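Local coordinates for DUF3298 domain-containing protein (PDB 4E72) that is of unknown function but belongs to the DUF3298 family and is probably exported from the cytoplasm, perhaps as a lipoprotein, at residues L206-Y210 and P211-G215. Residues are numbered along the deposited sequence; the frame is centred on the assembly and turned at random.
Sequences LKIPY and PRLNG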
loop_
_atom_site.group_PDB
_atom_site.type_symbol
_atom_site.label_atom_id
_atom_site.label_comp_id
_atom_site.label_asym_id
_atom_site.label_seq_id
_atom_site.Cartn_x
_atom_site.Cartn_y
_atom_site.Cartn_z
ATOM N N LEU A 206 9.594 -7.529 1.308
ATOM C CA LEU A 206 9.944 -8.942 1.356
ATOM C C LEU A 206 9.393 -9.604 0.112
ATOM O O LEU A 206 8.282 -9.248 -0.324
ATOM C CB LEU A 206 9.369 -9.595 2.627
ATOM C CG LEU A 206 10.309 -9.775 3.831
ATOM C CD1 LEU A 206 10.936 -8.461 4.280
ATOM C CD2 LEU A 206 9.563 -10.401 4.982
ATOM N N LYS A 207 10.152 -10.544 -0.468
ATOM C CA LYS A 207 9.700 -11.234 -1.668
ATOM C C LYS A 207 9.646 -12.724 -1.436
ATOM O O LYS A 207 10.678 -13.342 -1.119
ATOM C CB LYS A 207 10.608 -10.921 -2.883
ATOM C CG LYS A 207 10.903 -9.447 -3.123
ATOM C CD LYS A 207 9.779 -8.715 -3.830
ATOM C CE LYS A 207 10.085 -7.233 -3.906
ATOM N NZ LYS A 207 9.070 -6.495 -4.699
ATOM N N ILE A 208 8.449 -13.313 -1.595
ATOM C CA ILE A 208 8.317 -14.764 -1.499
ATOM C C ILE A 208 8.194 -15.297 -2.906
ATOM O O ILE A 208 7.216 -14.971 -3.582
ATOM C CB ILE A 208 7.184 -15.318 -0.606
ATOM C CG1 ILE A 208 7.161 -14.683 0.801
ATOM C CG2 ILE A 208 7.269 -16.855 -0.536
ATOM C CD1 ILE A 208 5.759 -14.677 1.418
ATOM N N PRO A 209 9.153 -16.132 -3.365
ATOM C CA PRO A 209 9.015 -16.738 -4.704
ATOM C C PRO A 209 7.769 -17.617 -4.796
ATOM O O PRO A 209 7.518 -18.401 -3.882
ATOM C CB PRO A 209 10.306 -17.568 -4.860
ATOM C CG PRO A 209 11.273 -16.998 -3.845
ATOM C CD PRO A 209 10.384 -16.607 -2.690
ATOM N N TYR A 210 7.016 -17.534 -5.914
ATOM C CA TYR A 210 5.823 -18.393 -6.123
ATOM C C TYR A 210 6.094 -19.923 -5.961
ATOM O O TYR A 210 5.234 -20.573 -5.377
ATOM C CB TYR A 210 5.144 -18.113 -7.476
ATOM C CG TYR A 210 4.344 -16.827 -7.435
ATOM C CD1 TYR A 210 3.043 -16.806 -6.941
ATOM C CD2 TYR A 210 4.919 -15.615 -7.798
ATOM C CE1 TYR A 210 2.304 -15.624 -6.896
ATOM C CE2 TYR A 210 4.193 -14.428 -7.752
ATOM C CZ TYR A 210 2.888 -14.432 -7.296
ATOM O OH TYR A 210 2.205 -13.233 -7.195
ATOM N N PRO A 211 7.272 -20.519 -6.306
ATOM C CA PRO A 211 7.437 -21.971 -6.065
ATOM C C PRO A 211 7.464 -22.345 -4.577
ATOM O O PRO A 211 7.252 -23.517 -4.254
ATOM C CB PRO A 211 8.765 -22.311 -6.754
ATOM C CG PRO A 211 8.983 -21.208 -7.736
ATOM C CD PRO A 211 8.439 -19.982 -7.040
ATOM N N ARG A 212 7.679 -21.361 -3.671
ATOM C CA ARG A 212 7.638 -21.600 -2.222
ATOM C C ARG A 212 6.184 -21.572 -1.731
ATOM O O ARG A 212 5.916 -21.893 -0.563
ATOM C CB ARG A 212 8.489 -20.549 -1.446
ATOM C CG ARG A 212 9.991 -20.645 -1.739
ATOM C CD ARG A 212 10.793 -21.470 -0.739
ATOM N NE ARG A 212 10.258 -22.807 -0.465
ATOM C CZ ARG A 212 10.447 -23.877 -1.232
ATOM N NH1 ARG A 212 11.139 -23.782 -2.361
ATOM N NH2 ARG A 212 9.931 -25.047 -0.884
ATOM N N LEU A 213 5.244 -21.186 -2.621
ATOM C CA LEU A 213 3.829 -21.032 -2.275
ATOM C C LEU A 213 2.892 -22.071 -2.917
ATOM O O LEU A 213 1.677 -21.861 -2.919
ATOM C CB LEU A 213 3.375 -19.610 -2.650
ATOM C CG LEU A 213 4.120 -18.506 -1.894
ATOM C CD1 LEU A 213 4.035 -17.211 -2.627
ATOM C CD2 LEU A 213 3.660 -18.409 -0.428
ATOM N N ASN A 214 3.453 -23.196 -3.410
ATOM C CA ASN A 214 2.714 -24.308 -3.998
ATOM C C ASN A 214 1.874 -24.946 -2.919
ATOM O O ASN A 214 2.428 -25.427 -1.927
ATOM C CB ASN A 214 3.669 -25.345 -4.613
ATOM C CG ASN A 214 4.367 -24.909 -5.877
ATOM O OD1 ASN A 214 3.775 -24.333 -6.795
ATOM N ND2 ASN A 214 5.631 -25.263 -5.989
ATOM N N GLY A 215 0.555 -24.887 -3.071
ATOM C CA GLY A 215 -0.356 -25.443 -2.076
ATOM C C GLY A 215 -0.636 -24.482 -0.939
ATOM O O GLY A 215 -1.286 -24.856 0.040
#
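Ile-208 and Leu-213 meet through their branches: CG2 of Ile-208 sits against CG of Leu-213 at 3.8 Å and touches the leucine methyls CD1 and CD2, each at 3.9 Å, the two side chains crossing at about a right angle. In Ile-208 CG2 is anti to the backbone N (chi1 -50° for CG1), which turns this methyl onward to the leucine. The Tyr-210 ring comes only loosely against the same residue, its CD1 lying 4.4 Å from Leu-213 CD1. On the exposed side, Pro-209 and Arg-212 run side by side in the same direction, with Pro-209 CD 4.2 Å from Arg-212 CG, while Pro-209 CB rests 3.8 Å from Pro-211 CD. Two successive i to i+3 backbone bonds form the 3-10 turn that follows strand 205-208, an edge strand of a three-stranded antiparallel sheet. Arg-212 N donates to Pro-209 O at 3.0 Å, and Leu-213 N to Tyr-210 O at 2.8 Å. The turn brings Leu-213 back beside Ile-208, and helix 142-159 packs on Leu-213 through Phe-145 and on Ile-208 through Ala-152. Tyr-210 heads elsewhere, its OH hydrogen-bonded to Thr-183 O and its ring meeting Phe-222.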